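Local coordinates for fatty acid-binding protein homolog 1 (PDB 1O8V) that binds fatty acids such as palmitate inside its beta-barrel and has been implicated in the acquisition, storage and transport of lipids, at residues 4-9 with 109-115. Residue numbers count along the deposited sequence, not the author numbering.
Sequences AFLGTW and VVEGNEL
The W9 indole lies against L115, whose CD1 sits 3.7 Å from the centroid of the five-membered ring, 10° off the ring normal. This is a CH-pi contact over the ring face. L115 CB is over the same ring system, 3.6 Å from W9 CE3. W9 is in the m rotamer (chi2 88°), and L115 has chi1 t. W9 CA is 7.5 Å from L115 CA, and A4 CA is 6.7 Å from V110 CA. V110 (chi1 t) fills the space between the aromatics: its CG2 is 3.6 Å from F5 CD1 and 3.9 Å from W9 CH2. F5 (chi1 m) also meets L115, CD1 to CD1, at 4.0 Å. At the turn, the edge of the indole meets backbone, with W9 CZ3 3.6 Å from N113 O.

Residues 109-111 end one strand and 114-115 begin the next; a type II' turn from E111 to E114 joins them as a hairpin. G112 takes phi/psi 60/-121 there. Residues 4-6 curve into the strand that starts at G7. W9 NE1 donates a 2.9 Å hydrogen bond to F5 O, so the indole reaches back over the bend.

G7-T8-W9 is the G-x-W signature of the calycin superfamily, at one end of the barrel. Its Trp typically packs against a basic residue of the last strand, here K132, by cation-pi contact. No hydrogen bond links the two segments, so apolar and CH-pi packing joins them, while the polar NE1 is satisfied within residues 4-9.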
loop_
_atom_site.group_PDB
_atom_site.type_symbol
_atom_site.label_atom_id
_atom_site.label_comp_id
_atom_site.label_asym_id
_atom_site.label_seq_id
_atom_site.Cartn_x
_atom_site.Cartn_y
_atom_site.Cartn_z
ATOM N N ALA A 4 3.411 -2.438 15.199
ATOM C CA ALA A 4 2.832 -1.094 15.201
ATOM C C ALA A 4 1.732 -0.914 14.151
ATOM O O ALA A 4 0.852 -0.069 14.299
ATOM C CB ALA A 4 3.932 -0.047 15.002
ATOM N N PHE A 5 1.787 -1.737 13.111
ATOM C CA PHE A 5 0.885 -1.622 11.983
ATOM C C PHE A 5 -0.361 -2.496 12.101
ATOM O O PHE A 5 -1.299 -2.331 11.315
ATOM C CB PHE A 5 1.663 -1.980 10.709
ATOM C CG PHE A 5 2.807 -1.077 10.458
ATOM C CD1 PHE A 5 2.608 0.151 9.849
ATOM C CD2 PHE A 5 4.092 -1.413 10.874
ATOM C CE1 PHE A 5 3.656 1.011 9.633
ATOM C CE2 PHE A 5 5.140 -0.546 10.667
ATOM C CZ PHE A 5 4.929 0.661 10.049
ATOM N N LEU A 6 -0.394 -3.411 13.068
ATOM C CA LEU A 6 -1.500 -4.344 13.207
ATOM C C LEU A 6 -2.817 -3.641 13.518
ATOM O O LEU A 6 -2.867 -2.709 14.330
ATOM C CB LEU A 6 -1.199 -5.412 14.281
ATOM C CG LEU A 6 0.040 -6.277 13.977
ATOM C CD1 LEU A 6 0.270 -7.312 15.088
ATOM C CD2 LEU A 6 -0.052 -6.965 12.612
ATOM N N GLY A 7 -3.879 -4.084 12.848
ATOM C CA GLY A 7 -5.215 -3.573 13.088
ATOM C C GLY A 7 -5.883 -3.086 11.816
ATOM O O GLY A 7 -5.472 -3.439 10.693
ATOM N N THR A 8 -6.941 -2.307 11.999
ATOM C CA THR A 8 -7.749 -1.807 10.902
ATOM C C THR A 8 -7.572 -0.292 10.819
ATOM O O THR A 8 -7.607 0.412 11.835
ATOM C CB THR A 8 -9.211 -2.172 11.140
ATOM O OG1 THR A 8 -9.337 -3.593 11.111
ATOM C CG2 THR A 8 -10.116 -1.674 9.979
ATOM N N TRP A 9 -7.388 0.205 9.598
ATOM C CA TRP A 9 -7.109 1.604 9.321
ATOM C C TRP A 9 -7.987 2.120 8.168
ATOM O O TRP A 9 -8.086 1.476 7.119
ATOM C CB TRP A 9 -5.649 1.756 8.878
ATOM C CG TRP A 9 -4.634 1.192 9.825
ATOM C CD1 TRP A 9 -4.160 -0.081 9.858
ATOM C CD2 TRP A 9 -3.981 1.889 10.899
ATOM N NE1 TRP A 9 -3.243 -0.216 10.875
ATOM C CE2 TRP A 9 -3.123 0.977 11.529
ATOM C CE3 TRP A 9 -4.037 3.191 11.384
ATOM C CZ2 TRP A 9 -2.296 1.334 12.613
ATOM C CZ3 TRP A 9 -3.236 3.551 12.476
ATOM C CH2 TRP A 9 -2.380 2.625 13.079
ATOM N N VAL A 109 4.280 4.591 7.950
ATOM C CA VAL A 109 4.693 4.930 9.322
ATOM C C VAL A 109 3.479 5.191 10.187
ATOM O O VAL A 109 2.484 5.711 9.700
ATOM C CB VAL A 109 5.602 6.136 9.328
ATOM C CG1 VAL A 109 6.815 5.887 8.443
ATOM C CG2 VAL A 109 4.878 7.393 8.895
ATOM N N VAL A 110 3.585 4.827 11.458
ATOM C CA VAL A 110 2.497 4.995 12.403
ATOM C C VAL A 110 2.958 5.909 13.534
ATOM O O VAL A 110 4.032 5.734 14.113
ATOM C CB VAL A 110 2.068 3.661 12.972
ATOM C CG1 VAL A 110 1.188 3.833 14.246
ATOM C CG2 VAL A 110 1.340 2.855 11.917
ATOM N N GLU A 111 2.100 6.856 13.850
ATOM C CA GLU A 111 2.286 7.671 15.040
ATOM C C GLU A 111 0.926 7.805 15.674
ATOM O O GLU A 111 0.035 8.460 15.124
ATOM C CB GLU A 111 2.849 9.033 14.697
ATOM C CG GLU A 111 3.057 9.952 15.910
ATOM C CD GLU A 111 4.040 9.391 16.932
ATOM O OE1 GLU A 111 5.173 9.052 16.544
ATOM O OE2 GLU A 111 3.666 9.245 18.120
ATOM N N GLY A 112 0.771 7.168 16.824
ATOM C CA GLY A 112 -0.492 7.168 17.536
ATOM C C GLY A 112 -1.584 6.561 16.693
ATOM O O GLY A 112 -1.470 5.404 16.246
ATOM N N ASN A 113 -2.619 7.350 16.452
ATOM C CA ASN A 113 -3.804 6.853 15.775
ATOM C C ASN A 113 -3.706 7.015 14.270
ATOM O O ASN A 113 -4.664 6.723 13.569
ATOM C CB ASN A 113 -5.063 7.581 16.298
ATOM C CG ASN A 113 -5.583 7.002 17.610
ATOM O OD1 ASN A 113 -5.351 5.831 17.933
ATOM N ND2 ASN A 113 -6.316 7.830 18.368
ATOM N N GLU A 114 -2.550 7.441 13.768
ATOM C CA GLU A 114 -2.450 7.807 12.357
ATOM C C GLU A 114 -1.421 6.974 11.621
ATOM O O GLU A 114 -0.299 6.871 12.073
ATOM C CB GLU A 114 -2.057 9.260 12.254
ATOM C CG GLU A 114 -2.058 9.808 10.837
ATOM C CD GLU A 114 -2.178 11.321 10.807
ATOM O OE1 GLU A 114 -1.125 11.973 10.672
ATOM O OE2 GLU A 114 -3.325 11.843 10.923
ATOM N N LEU A 115 -1.804 6.380 10.487
ATOM C CA LEU A 115 -0.852 5.708 9.596
ATOM C C LEU A 115 -0.689 6.543 8.338
ATOM O O LEU A 115 -1.678 6.918 7.715
ATOM C CB LEU A 115 -1.379 4.323 9.235
ATOM C CG LEU A 115 -0.462 3.380 8.449
ATOM C CD1 LEU A 115 -0.798 1.960 8.800
ATOM C CD2 LEU A 115 -0.600 3.633 6.944
#